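Type III chaperone protein ShcA (Pseudomonas syringae pv. tomato, PDB 4G6T) probably acts as a type III secretion chaperone of the CesT family, binding an effector protein before its export from the bacterium. Local coordinates at residues R51-H63 with L94-L106. Sequence-based numbering, arbitrary orientation.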
loop_
_atom_site.group_PDB
_atom_site.type_symbol
_atom_site.label_atom_id
_atom_site.label_comp_id
_atom_site.label_asym_id
_atom_site.label_seq_id
_atom_site.Cartn_x
_atom_site.Cartn_y
_atom_site.Cartn_z
ATOM N N ARG A 51 9.898 10.788 -7.378
ATOM C CA ARG A 51 10.402 9.755 -8.258
ATOM C C ARG A 51 9.368 9.172 -9.184
ATOM O O ARG A 51 9.630 8.201 -9.888
ATOM C CB ARG A 51 11.115 8.659 -7.426
ATOM C CG ARG A 51 12.121 9.183 -6.397
ATOM C CD ARG A 51 12.901 8.081 -5.695
ATOM N NE ARG A 51 13.819 8.562 -4.635
ATOM C CZ ARG A 51 13.471 8.908 -3.396
ATOM N NH1 ARG A 51 12.205 8.843 -2.979
ATOM N NH2 ARG A 51 14.399 9.344 -2.538
ATOM N N GLU A 52 8.169 9.769 -9.216
ATOM C CA GLU A 52 7.150 9.409 -10.174
ATOM C C GLU A 52 6.864 7.916 -10.139
ATOM O O GLU A 52 6.821 7.239 -11.093
ATOM C CB GLU A 52 7.493 9.909 -11.590
ATOM C CG GLU A 52 7.611 11.421 -11.614
ATOM C CD GLU A 52 7.883 11.974 -13.021
ATOM O OE1 GLU A 52 7.067 11.746 -13.946
ATOM O OE2 GLU A 52 8.919 12.660 -13.184
ATOM N N ARG A 53 6.488 7.450 -8.942
ATOM C CA ARG A 53 6.161 6.047 -8.807
ATOM C C ARG A 53 5.174 5.846 -7.639
ATOM O O ARG A 53 5.186 6.642 -6.691
ATOM C CB ARG A 53 7.457 5.166 -8.556
ATOM C CG ARG A 53 8.290 5.623 -7.388
ATOM C CD ARG A 53 9.607 4.836 -7.139
ATOM N NE ARG A 53 10.110 5.205 -5.852
ATOM C CZ ARG A 53 10.793 4.393 -5.019
ATOM N NH1 ARG A 53 11.061 3.146 -5.383
ATOM N NH2 ARG A 53 11.074 4.838 -3.845
ATOM N N LEU A 54 4.426 4.779 -7.731
ATOM C CA LEU A 54 3.537 4.356 -6.639
ATOM C C LEU A 54 4.159 3.124 -6.016
ATOM O O LEU A 54 4.507 2.174 -6.723
ATOM C CB LEU A 54 2.190 4.046 -7.209
ATOM C CG LEU A 54 1.096 3.659 -6.164
ATOM C CD1 LEU A 54 0.749 4.834 -5.229
ATOM C CD2 LEU A 54 -0.153 3.050 -6.834
ATOM N N LEU A 55 4.237 3.121 -4.701
ATOM C CA LEU A 55 4.758 1.944 -3.971
ATOM C C LEU A 55 3.635 1.180 -3.343
ATOM O O LEU A 55 2.753 1.801 -2.738
ATOM C CB LEU A 55 5.745 2.358 -2.939
ATOM C CG LEU A 55 6.965 3.128 -3.481
ATOM C CD1 LEU A 55 7.689 3.881 -2.407
ATOM C CD2 LEU A 55 7.802 2.146 -4.258
ATOM N N LEU A 56 3.703 -0.121 -3.492
ATOM C CA LEU A 56 2.852 -1.072 -2.760
ATOM C C LEU A 56 3.734 -1.694 -1.706
ATOM O O LEU A 56 4.795 -2.286 -2.032
ATOM C CB LEU A 56 2.320 -2.121 -3.681
ATOM C CG LEU A 56 1.296 -1.795 -4.754
ATOM C CD1 LEU A 56 1.612 -0.493 -5.501
ATOM C CD2 LEU A 56 1.053 -2.904 -5.733
ATOM N N ILE A 57 3.356 -1.617 -0.436
ATOM C CA ILE A 57 4.191 -2.049 0.651
ATOM C C ILE A 57 3.384 -2.940 1.558
ATOM O O ILE A 57 2.231 -2.616 1.887
ATOM C CB ILE A 57 4.720 -0.908 1.496
ATOM C CG1 ILE A 57 5.330 0.232 0.621
ATOM C CG2 ILE A 57 5.791 -1.384 2.495
ATOM C CD1 ILE A 57 5.677 1.525 1.311
ATOM N N GLY A 58 3.936 -4.086 1.906
ATOM C CA GLY A 58 3.239 -5.037 2.741
ATOM C C GLY A 58 4.040 -5.498 3.912
ATOM O O GLY A 58 5.258 -5.623 3.862
ATOM N N LEU A 59 3.355 -5.822 5.012
ATOM C CA LEU A 59 3.998 -6.390 6.223
ATOM C C LEU A 59 4.214 -7.860 6.035
ATOM O O LEU A 59 3.294 -8.606 5.823
ATOM C CB LEU A 59 3.125 -6.138 7.476
ATOM C CG LEU A 59 3.650 -6.852 8.728
ATOM C CD1 LEU A 59 5.048 -6.451 9.148
ATOM C CD2 LEU A 59 2.675 -6.565 9.920
ATOM N N LEU A 60 5.494 -8.324 6.029
ATOM C CA LEU A 60 5.802 -9.735 5.877
ATOM C C LEU A 60 5.836 -10.350 7.280
ATOM O O LEU A 60 6.195 -9.668 8.228
ATOM C CB LEU A 60 7.189 -9.927 5.235
ATOM C CG LEU A 60 7.197 -9.958 3.750
ATOM C CD1 LEU A 60 8.693 -10.018 3.384
ATOM C CD2 LEU A 60 6.402 -11.017 3.026
ATOM N N GLU A 61 5.539 -11.616 7.386
ATOM C CA GLU A 61 5.580 -12.314 8.680
ATOM C C GLU A 61 6.179 -13.688 8.498
ATOM O O GLU A 61 5.523 -14.700 8.628
ATOM C CB GLU A 61 4.165 -12.355 9.328
ATOM C CG GLU A 61 3.647 -10.983 9.833
ATOM C CD GLU A 61 2.591 -11.076 10.961
ATOM O OE1 GLU A 61 1.943 -12.170 11.084
ATOM O OE2 GLU A 61 2.423 -10.063 11.728
ATOM N N PRO A 62 7.491 -13.748 8.163
ATOM C CA PRO A 62 8.172 -15.035 8.040
ATOM C C PRO A 62 8.270 -15.769 9.396
ATOM O O PRO A 62 8.389 -15.118 10.399
ATOM C CB PRO A 62 9.566 -14.632 7.526
ATOM C CG PRO A 62 9.772 -13.241 7.917
ATOM C CD PRO A 62 8.403 -12.613 7.993
ATOM N N HIS A 63 8.248 -17.097 9.370
ATOM C CA HIS A 63 8.651 -17.910 10.546
ATOM C C HIS A 63 9.940 -17.382 11.138
ATOM O O HIS A 63 10.938 -17.152 10.426
ATOM C CB HIS A 63 8.788 -19.377 10.141
ATOM C CG HIS A 63 8.805 -20.312 11.305
ATOM N ND1 HIS A 63 9.632 -20.131 12.359
ATOM C CD2 HIS A 63 8.037 -21.439 11.585
ATOM C CE1 HIS A 63 9.406 -21.095 13.273
ATOM N NE2 HIS A 63 8.438 -21.907 12.790
ATOM N N LEU A 94 10.862 -4.984 11.358
ATOM C CA LEU A 94 9.953 -5.776 10.564
ATOM C C LEU A 94 10.357 -5.924 9.084
ATOM O O LEU A 94 10.868 -4.977 8.491
ATOM C CB LEU A 94 8.564 -5.127 10.619
ATOM C CG LEU A 94 7.984 -4.989 12.045
ATOM C CD1 LEU A 94 6.699 -4.170 11.972
ATOM C CD2 LEU A 94 7.703 -6.354 12.622
ATOM N N TYR A 95 10.141 -7.099 8.580
ATOM C CA TYR A 95 10.348 -7.400 7.154
ATOM C C TYR A 95 9.191 -6.809 6.360
ATOM O O TYR A 95 7.995 -6.981 6.697
ATOM C CB TYR A 95 10.493 -8.853 6.874
ATOM C CG TYR A 95 11.729 -9.463 7.487
ATOM C CD1 TYR A 95 12.973 -9.199 6.965
ATOM C CD2 TYR A 95 11.639 -10.291 8.563
ATOM C CE1 TYR A 95 14.115 -9.761 7.506
ATOM C CE2 TYR A 95 12.784 -10.887 9.094
ATOM C CZ TYR A 95 14.007 -10.602 8.555
ATOM O OH TYR A 95 15.159 -11.181 9.093
ATOM N N HIS A 96 9.559 -6.160 5.267
ATOM C CA HIS A 96 8.623 -5.518 4.336
ATOM C C HIS A 96 8.690 -6.140 2.989
ATOM O O HIS A 96 9.813 -6.288 2.456
ATOM C CB HIS A 96 8.880 -4.041 4.201
ATOM C CG HIS A 96 8.642 -3.265 5.474
ATOM N ND1 HIS A 96 7.766 -2.214 5.583
ATOM C CD2 HIS A 96 9.182 -3.448 6.704
ATOM C CE1 HIS A 96 7.759 -1.770 6.877
ATOM N NE2 HIS A 96 8.641 -2.495 7.553
ATOM N N ALA A 97 7.545 -6.421 2.360
ATOM C CA ALA A 97 7.444 -6.783 0.956
ATOM C C ALA A 97 7.069 -5.495 0.184
ATOM O O ALA A 97 6.474 -4.570 0.728
ATOM C CB ALA A 97 6.417 -7.843 0.735
ATOM N N TYR A 98 7.536 -5.381 -1.065
ATOM C CA TYR A 98 7.292 -4.142 -1.799
ATOM C C TYR A 98 7.224 -4.398 -3.300
ATOM O O TYR A 98 7.825 -5.383 -3.858
ATOM C CB TYR A 98 8.322 -3.063 -1.479
ATOM C CG TYR A 98 9.702 -3.472 -1.971
ATOM C CD1 TYR A 98 10.119 -3.057 -3.236
ATOM C CD2 TYR A 98 10.561 -4.145 -1.172
ATOM C CE1 TYR A 98 11.400 -3.351 -3.677
ATOM C CE2 TYR A 98 11.841 -4.500 -1.646
ATOM C CZ TYR A 98 12.225 -4.089 -2.917
ATOM O OH TYR A 98 13.452 -4.473 -3.437
ATOM N N GLN A 99 6.475 -3.547 -3.992
ATOM C CA GLN A 99 6.490 -3.495 -5.468
ATOM C C GLN A 99 6.389 -2.040 -5.825
ATOM O O GLN A 99 5.701 -1.273 -5.151
ATOM C CB GLN A 99 5.374 -4.286 -6.069
ATOM C CG GLN A 99 5.207 -4.230 -7.594
ATOM C CD GLN A 99 6.429 -4.723 -8.354
ATOM O OE1 GLN A 99 7.515 -4.181 -8.223
ATOM N NE2 GLN A 99 6.252 -5.818 -9.001
ATOM N N SER A 100 7.096 -1.600 -6.845
ATOM C CA SER A 100 6.999 -0.233 -7.330
ATOM C C SER A 100 6.421 -0.251 -8.705
ATOM O O SER A 100 6.735 -1.104 -9.539
ATOM C CB SER A 100 8.358 0.462 -7.364
ATOM O OG SER A 100 8.243 1.736 -7.959
ATOM N N ILE A 101 5.535 0.698 -8.990
ATOM C CA ILE A 101 4.935 0.841 -10.335
ATOM C C ILE A 101 5.233 2.290 -10.798
ATOM O O ILE A 101 4.808 3.273 -10.177
ATOM C CB ILE A 101 3.417 0.593 -10.377
ATOM C CG1 ILE A 101 2.982 -0.712 -9.679
ATOM C CG2 ILE A 101 2.968 0.657 -11.834
ATOM C CD1 ILE A 101 1.469 -0.840 -9.489
ATOM N N PRO A 102 6.009 2.445 -11.884
ATOM C CA PRO A 102 6.227 3.822 -12.364
ATOM C C PRO A 102 4.913 4.429 -12.832
ATOM O O PRO A 102 4.035 3.729 -13.330
ATOM C CB PRO A 102 7.159 3.638 -13.543
ATOM C CG PRO A 102 7.640 2.257 -13.498
ATOM C CD PRO A 102 6.674 1.404 -12.713
ATOM N N ARG A 103 4.842 5.754 -12.653
ATOM C CA ARG A 103 3.606 6.504 -13.001
ATOM C C ARG A 103 3.158 6.182 -14.419
ATOM O O ARG A 103 1.953 5.968 -14.651
ATOM C CB ARG A 103 3.810 8.007 -12.795
ATOM C CG ARG A 103 2.573 8.900 -13.118
ATOM C CD ARG A 103 2.974 10.246 -13.826
ATOM N NE ARG A 103 3.388 11.285 -12.900
ATOM C CZ ARG A 103 2.691 12.395 -12.586
ATOM N NH1 ARG A 103 1.499 12.677 -13.147
ATOM N NH2 ARG A 103 3.206 13.261 -11.711
ATOM N N GLU A 104 4.107 6.135 -15.365
ATOM C CA GLU A 104 3.864 5.753 -16.777
ATOM C C GLU A 104 3.143 4.435 -16.999
ATOM O O GLU A 104 2.569 4.195 -18.038
ATOM C CB GLU A 104 5.229 5.641 -17.523
ATOM C CG GLU A 104 6.062 6.927 -17.647
ATOM C CD GLU A 104 6.951 7.323 -16.430
ATOM O OE1 GLU A 104 6.895 6.697 -15.325
ATOM O OE2 GLU A 104 7.717 8.323 -16.570
ATOM N N LYS A 105 3.268 3.491 -16.066
ATOM C CA LYS A 105 2.676 2.189 -16.198
ATOM C C LYS A 105 1.413 1.972 -15.367
ATOM O O LYS A 105 0.820 0.908 -15.431
ATOM C CB LYS A 105 3.702 1.131 -15.776
ATOM C CG LYS A 105 4.826 0.963 -16.801
ATOM C CD LYS A 105 6.070 0.254 -16.263
ATOM C CE LYS A 105 7.321 0.525 -17.116
ATOM N NZ LYS A 105 7.580 1.958 -17.525
ATOM N N LEU A 106 0.988 2.974 -14.618
ATOM C CA LEU A 106 -0.152 2.803 -13.744
ATOM C C LEU A 106 -1.442 2.750 -14.518
ATOM O O LEU A 106 -1.654 3.482 -15.522
ATOM C CB LEU A 106 -0.259 3.928 -12.731
ATOM C CG LEU A 106 0.731 3.978 -11.590
ATOM C CD1 LEU A 106 0.732 5.315 -10.832
ATOM C CD2 LEU A 106 0.337 2.807 -10.674
HETATM O O HOH W 1 8.577 6.838 -13.221
HETATM O O HOH W 2 8.421 -8.919 9.839
#
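Leu94 CD1 meets Leu59 CD1 at 4.0 Å beside the antiparallel pairing of strands 95-102 and 53-59. Tyr95 O accepts a hydrogen bond from Leu60 N. A water completes this end, donating to Leu60 O and accepting from Tyr95 N. Pro62 CG lies 3.6 Å from Tyr95 CD2, an oblique contact with the ring. Ile57 CG2 lies at the edge of the His96 ring, 3.8 Å from ND1. Ala97 and Gly58 form a hydrogen-bonded pair, and Leu60 CG packs on Ala97 CB. The next such pair, Gln99 with Leu56, has a nearly straight bond from Leu56 N to Gln99 O (2.8 Å, 173°). Gln99 NE2 bonds Glu114 and Ala82, while Gln99 OE1 accepts from Ser100 N. Ser100 OG, anti to its own N (chi1 174°), lies 3.5 Å from Arg53 CD. Leu55 CD2 touches Ser100 CB and covers one face of the Arg53 guanidinium, whose NE pairs with Asp48. Ile101 CD1 touches Leu56 CD1. Past Pro102, Arg103 N donates to Glu52 O at 2.9 Å, from above the carbonyl plane. A water bridges the same oxygen to Glu104 OE1. Glu52 OE1 forms a long salt bridge with Arg103 NE (3.9 Å), well out of the guanidinium plane, by charge alone; Arg103 NH1 bonds Ser5 O. Leu106 CD2 packs on Leu54 CD2. Both are inner strands, flanked by 41-48 and 85-88. Helix 108-127 covers Leu56 and Ala97 and packs on Leu60; helix 8-19 meets Arg103 and Leu106. On the opposite face another protein's chain packs on Leu55, Leu59 and His96, consistent with chaperone binding.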